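Local coordinates for uncharacterized protein (Parabacteroides merdae ATCC 43184, PDB 5BMT) that is of unknown function but carries an N-terminal domain of a lipoprotein-related OB family, followed by a larger beta-rich part probably of immunoglobulin-like fold, at residues Tyr32-Val36 with Gly71-Ala75; Asp87-Ser91 with Thr187-Met191. One frame throughout, in Å; residues are numbered along the deposited sequence. Where two conformers were deposited one is given.

Interaction 1: Tyr32-Val36 with Gly71-Ala75; sequences YPLYV and GFYVA
Leu34-Tyr35 and Tyr73-Ala75 are parallel strand neighbours, Leu34 paired with Tyr73 (CA-CA 4.9 Å) and Tyr35 with Val74 (CA-CA 4.7 Å); end to end, segments 32-36 and 71-75 splay by 53°. Gly71 turns out of helix 67-70 with positive phi (89°), where a CB would strike the preceding carbonyl. Three hydrogen bonds stitch the backbones: Tyr73 N to Pro33 O (3.1 Å), Tyr35 N to Tyr73 O (2.8 Å) and Ala75 N to Tyr35 O (2.9 Å). Strand 34-35 lies between 73-79 and 24-28, where Leu34 bonds to Ile26, so the sheet curls on itself, consistent with an OB barrel. The small methyl of Ala75 leaves a hollow that Leu34 (m,t) and Val36 fill, with Leu34 CD1 4.2 Å and Val36 CG2 4.1 Å from Ala75 CB; Leu34 CD2 lies 3.9 Å from Tyr73 CB. The Tyr73 ring (chi1 m) directs its edge at the flat face of Tyr32, offset, centroids 5.5 Å apart, planes at 64°. Compact Pro33 rests on Phe72 (CB-CB 4.4 Å), its CG 3.9 Å from Gly71 O. Phe72 (chi1 p) tucks CD1 3.5 Å from Tyr35 CB, while the t rotamer of Tyr35 carries its ring outward, CD2 4.4 Å from Val74 CG2.

Interaction 2: Asp87-Ser91 with Thr187-Met191; sequences DLSYS and TLYSM. With SO4 (sulfate ion), chain D.
The first turn of helix 186-198 presents Thr187, Leu188 and Met191 to the end of strand 85-89, with a separation of 7.7 Å between the CA atoms of Leu88 and Leu188. Residues 87-89 are extended; at Tyr90 (phi/psi -104/25°) the chain turns out of the strand, and both Leu88 and Tyr90 point CA-to-CB toward the helix. The polar contact is one hydrogen bond, Tyr90 OH to Thr187 OG1 (2.9 Å), in which either hydroxyl may donate. Tyrosine suits the site because its long ring, in the m rotamer, spans the gap and delivers a hydroxyl at the helix surface, where Thr187 (chi1 p) meets it. The pairing joins the end of strand 85-89, which lies between strands 134-140 and 173-184 of the large mixed sheet, to the longest helix of the protein. Apolar contact is made by Leu88 (t,p), whose CD2 lies 3.5 Å from Leu188 CB; both leucines are buried, and Met139 also touches Leu88. A Met-aromatic contact comes next: the selenomethionine at Met191, extended through chi1 and chi2 and then bent at chi3 (p), sets SE 5.2 Å from the Tyr90 ring centroid, obliquely, with CE 3.9 Å from Tyr90 CE1. Met141 touches both partners. Ser190 OG lies 2.8 Å from O1 of a sulfate, probably from the crystallisation liquor.

The centres of the two interactions are 29 Å apart and their nearest atoms about 16 Å, yet strands 73-79 and 85-89 are consecutive in the chain. Both contacts are partly buried. Interaction 1 joins strands within one sheet, so main-chain hydrogen bonding dominates and side chains cover both faces, burying 454 Å² in all. Interaction 2 sets a helix against a strand of the other sheet and buries only 197 Å²; with no backbone bonds between the segments, contact falls to side chains. Each mixes buried aliphatic residues with tyrosines nearer solvent: a tyrosine ring meets another ring in interaction 1, whereas in interaction 2 the ring meets selenium and its hydroxyl bonds to a threonine.

Interaction 1: Tyr32-Val36 with Gly71-Ala75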
loop_
_atom_site.group_PDB
_atom_site.type_symbol
_atom_site.label_atom_id
_atom_site.label_comp_id
_atom_site.label_asym_id
_atom_site.label_seq_id
_atom_site.Cartn_x
_atom_site.Cartn_y
_atom_site.Cartn_z
ATOM N N TYR A 32 -13.798 -6.759 -7.420
ATOM C CA TYR A 32 -14.986 -5.941 -7.240
ATOM C C TYR A 32 -15.210 -5.587 -5.781
ATOM O O TYR A 32 -14.745 -6.328 -4.901
ATOM C CB TYR A 32 -16.197 -6.772 -7.670
ATOM C CG TYR A 32 -16.270 -7.036 -9.144
ATOM C CD1 TYR A 32 -16.543 -6.010 -10.042
ATOM C CD2 TYR A 32 -16.113 -8.321 -9.643
ATOM C CE1 TYR A 32 -16.688 -6.264 -11.408
ATOM C CE2 TYR A 32 -16.250 -8.585 -11.004
ATOM C CZ TYR A 32 -16.553 -7.559 -11.879
ATOM O OH TYR A 32 -16.667 -7.827 -13.223
ATOM N N PRO A 33 -16.038 -4.558 -5.507
ATOM C CA PRO A 33 -16.384 -4.265 -4.101
ATOM C C PRO A 33 -17.199 -5.414 -3.518
ATOM O O PRO A 33 -18.005 -6.044 -4.216
ATOM C CB PRO A 33 -17.235 -2.985 -4.183
ATOM C CG PRO A 33 -16.875 -2.366 -5.533
ATOM C CD PRO A 33 -16.658 -3.588 -6.430
ATOM N N LEU A 34 -16.981 -5.674 -2.220
ATOM C CA LEU A 34 -17.639 -6.766 -1.520
ATOM C C LEU A 34 -18.334 -6.322 -0.278
ATOM O O LEU A 34 -17.798 -5.507 0.465
ATOM C CB LEU A 34 -16.591 -7.808 -1.092
ATOM C CG LEU A 34 -15.681 -8.335 -2.212
ATOM C CD1 LEU A 34 -14.635 -9.247 -1.626
ATOM C CD2 LEU A 34 -16.496 -9.050 -3.280
ATOM N N TYR A 35 -19.488 -6.942 -0.002
ATOM C CA TYR A 35 -20.157 -6.796 1.273
ATOM C C TYR A 35 -19.864 -8.041 2.084
ATOM O O TYR A 35 -20.291 -9.144 1.709
ATOM C CB TYR A 35 -21.660 -6.572 1.137
ATOM C CG TYR A 35 -22.348 -6.515 2.481
ATOM C CD1 TYR A 35 -22.064 -5.492 3.390
ATOM C CD2 TYR A 35 -23.218 -7.528 2.880
ATOM C CE1 TYR A 35 -22.686 -5.443 4.635
ATOM C CE2 TYR A 35 -23.824 -7.506 4.136
ATOM C CZ TYR A 35 -23.560 -6.455 5.005
ATOM O OH TYR A 35 -24.190 -6.438 6.230
ATOM N N VAL A 36 -19.143 -7.869 3.195
ATOM C CA VAL A 36 -18.840 -8.941 4.131
ATOM C C VAL A 36 -19.502 -8.531 5.455
ATOM O O VAL A 36 -19.000 -7.610 6.112
ATOM C CB VAL A 36 -17.332 -9.223 4.284
ATOM C CG1 VAL A 36 -17.087 -10.403 5.232
ATOM C CG2 VAL A 36 -16.671 -9.496 2.925
ATOM N N GLY A 71 -24.205 -3.214 -6.810
ATOM C CA GLY A 71 -22.890 -2.571 -6.905
ATOM C C GLY A 71 -21.793 -3.253 -6.092
ATOM O O GLY A 71 -20.698 -2.703 -5.906
ATOM N N PHE A 72 -22.083 -4.464 -5.605
ATOM C CA PHE A 72 -21.123 -5.279 -4.842
ATOM C C PHE A 72 -21.547 -6.734 -4.921
ATOM O O PHE A 72 -22.727 -7.040 -5.188
ATOM C CB PHE A 72 -21.092 -4.827 -3.339
ATOM C CG PHE A 72 -22.452 -4.842 -2.659
ATOM C CD1 PHE A 72 -22.967 -6.015 -2.108
ATOM C CD2 PHE A 72 -23.237 -3.697 -2.613
ATOM C CE1 PHE A 72 -24.242 -6.044 -1.537
ATOM C CE2 PHE A 72 -24.505 -3.722 -2.018
ATOM C CZ PHE A 72 -25.001 -4.892 -1.484
ATOM N N TYR A 73 -20.597 -7.624 -4.584
ATOM C CA TYR A 73 -20.903 -9.013 -4.355
ATOM C C TYR A 73 -20.954 -9.250 -2.848
ATOM O O TYR A 73 -20.107 -8.727 -2.112
ATOM C CB TYR A 73 -19.844 -9.942 -4.971
ATOM C CG TYR A 73 -20.018 -10.131 -6.450
ATOM C CD1 TYR A 73 -21.069 -10.894 -6.955
ATOM C CD2 TYR A 73 -19.158 -9.517 -7.352
ATOM C CE1 TYR A 73 -21.245 -11.056 -8.324
ATOM C CE2 TYR A 73 -19.322 -9.678 -8.733
ATOM C CZ TYR A 73 -20.375 -10.431 -9.208
ATOM O OH TYR A 73 -20.571 -10.578 -10.572
ATOM N N VAL A 74 -21.901 -10.074 -2.404
ATOM C CA VAL A 74 -21.919 -10.510 -1.009
ATOM C C VAL A 74 -20.866 -11.608 -0.918
ATOM O O VAL A 74 -20.849 -12.526 -1.754
ATOM C CB VAL A 74 -23.312 -11.013 -0.568
ATOM C CG1 VAL A 74 -23.246 -11.602 0.845
ATOM C CG2 VAL A 74 -24.353 -9.888 -0.646
ATOM N N ALA A 75 -19.973 -11.510 0.062
ATOM C CA ALA A 75 -18.901 -12.487 0.210
ATOM C C ALA A 75 -18.791 -12.923 1.643
ATOM O O ALA A 75 -19.310 -12.271 2.548
ATOM C CB ALA A 75 -17.577 -11.865 -0.243
#

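Interaction 2: Asp87-Ser91 with Thr187-Met191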
loop_
_atom_site.group_PDB
_atom_site.type_symbol
_atom_site.label_atom_id
_atom_site.label_comp_id
_atom_site.label_asym_id
_atom_site.label_seq_id
_atom_site.Cartn_x
_atom_site.Cartn_y
_atom_site.Cartn_z
ATOM N N ASP A 87 1.568 8.959 6.759
ATOM C CA ASP A 87 1.372 10.018 5.793
ATOM C C ASP A 87 2.384 9.863 4.676
ATOM O O ASP A 87 3.372 9.116 4.826
ATOM C CB ASP A 87 1.651 11.363 6.512
ATOM C CG ASP A 87 0.674 11.629 7.637
ATOM O OD1 ASP A 87 -0.515 11.246 7.502
ATOM O OD2 ASP A 87 1.089 12.252 8.643
ATOM N N LEU A 88 2.141 10.547 3.557
ATOM C CA LEU A 88 3.135 10.605 2.501
ATOM C C LEU A 88 3.741 11.994 2.637
ATOM O O LEU A 88 3.042 12.989 2.473
ATOM C CB LEU A 88 2.576 10.306 1.101
ATOM C CG LEU A 88 3.529 10.620 -0.065
ATOM C CD1 LEU A 88 4.841 9.879 0.022
ATOM C CD2 LEU A 88 2.900 10.308 -1.352
ATOM N N SER A 89 5.020 12.026 3.019
ATOM C CA SER A 89 5.754 13.251 3.310
ATOM C C SER A 89 6.358 13.866 2.044
ATOM O O SER A 89 6.956 13.148 1.236
ATOM C CB SER A 89 6.850 12.931 4.320
ATOM O OG SER A 89 6.308 12.307 5.474
ATOM N N TYR A 90 6.249 15.179 1.883
ATOM C CA TYR A 90 6.819 15.854 0.731
ATOM C C TYR A 90 8.109 16.589 1.116
ATOM O O TYR A 90 8.488 17.548 0.455
ATOM C CB TYR A 90 5.766 16.807 0.122
ATOM C CG TYR A 90 4.591 16.019 -0.420
ATOM C CD1 TYR A 90 4.709 15.265 -1.596
ATOM C CD2 TYR A 90 3.404 15.923 0.299
ATOM C CE1 TYR A 90 3.640 14.490 -2.070
ATOM C CE2 TYR A 90 2.312 15.196 -0.194
ATOM C CZ TYR A 90 2.436 14.492 -1.385
ATOM O OH TYR A 90 1.368 13.756 -1.859
ATOM N N SER A 91 8.769 16.122 2.174
ATOM C CA SER A 91 10.036 16.698 2.656
ATOM C C SER A 91 11.134 15.676 2.367
ATOM O O SER A 91 11.345 14.773 3.161
ATOM C CB SER A 91 9.969 17.000 4.162
ATOM O OG SER A 91 8.969 17.926 4.577
ATOM N N THR A 187 -3.389 12.868 -1.777
ATOM C CA THR A 187 -2.748 14.063 -2.339
ATOM C C THR A 187 -1.719 13.675 -3.393
ATOM O O THR A 187 -1.540 14.431 -4.358
ATOM C CB THR A 187 -2.164 14.952 -1.255
ATOM O OG1 THR A 187 -1.166 14.209 -0.560
ATOM C CG2 THR A 187 -3.258 15.449 -0.275
ATOM N N LEU A 188 -1.078 12.487 -3.255
ATOM C CA LEU A 188 -0.153 12.041 -4.292
ATOM C C LEU A 188 -0.902 11.843 -5.591
ATOM O O LEU A 188 -0.450 12.287 -6.648
ATOM C CB LEU A 188 0.523 10.728 -3.877
ATOM C CG LEU A 188 1.543 10.212 -4.891
ATOM C CD1 LEU A 188 2.774 11.072 -4.917
ATOM C CD2 LEU A 188 1.925 8.799 -4.631
ATOM N N TYR A 189 -2.073 11.189 -5.514
ATOM C CA TYR A 189 -2.849 10.972 -6.730
ATOM C C TYR A 189 -3.211 12.286 -7.405
ATOM O O TYR A 189 -3.012 12.403 -8.618
ATOM C CB TYR A 189 -4.148 10.211 -6.363
ATOM C CG TYR A 189 -5.058 10.010 -7.560
ATOM C CD1 TYR A 189 -4.930 8.882 -8.372
ATOM C CD2 TYR A 189 -6.038 10.946 -7.880
ATOM C CE1 TYR A 189 -5.753 8.697 -9.484
ATOM C CE2 TYR A 189 -6.882 10.758 -8.977
ATOM C CZ TYR A 189 -6.741 9.624 -9.765
ATOM O OH TYR A 189 -7.549 9.467 -10.870
ATOM N N SER A 190 -3.752 13.258 -6.646
ATOM C CA SER A 190 -4.171 14.531 -7.226
ATOM C C SER A 190 -2.994 15.253 -7.852
ATOM O O SER A 190 -3.136 15.795 -8.960
ATOM C CB SER A 190 -4.831 15.417 -6.176
ATOM O OG SER A 190 -5.987 14.769 -5.673
HETATM N N MSE A 191 -1.818 15.231 -7.181
HETATM C CA MSE A 191 -0.665 15.930 -7.710
HETATM C C MSE A 191 -0.150 15.261 -8.981
HETATM O O MSE A 191 0.087 15.977 -9.968
HETATM C CB MSE A 191 0.435 16.015 -6.657
HETATM C CG MSE A 191 1.632 16.837 -7.116
HETATM SE SE MSE A 191 3.018 16.827 -5.779
HETATM C CE MSE A 191 3.494 15.039 -5.929
HETATM S S SO4 D . -8.727 14.419 -7.758
HETATM O O1 SO4 D . -8.441 13.638 -6.558
HETATM O O2 SO4 D . -9.446 13.583 -8.722
HETATM O O3 SO4 D . -9.552 15.574 -7.393
HETATM O O4 SO4 D . -7.479 14.888 -8.359
#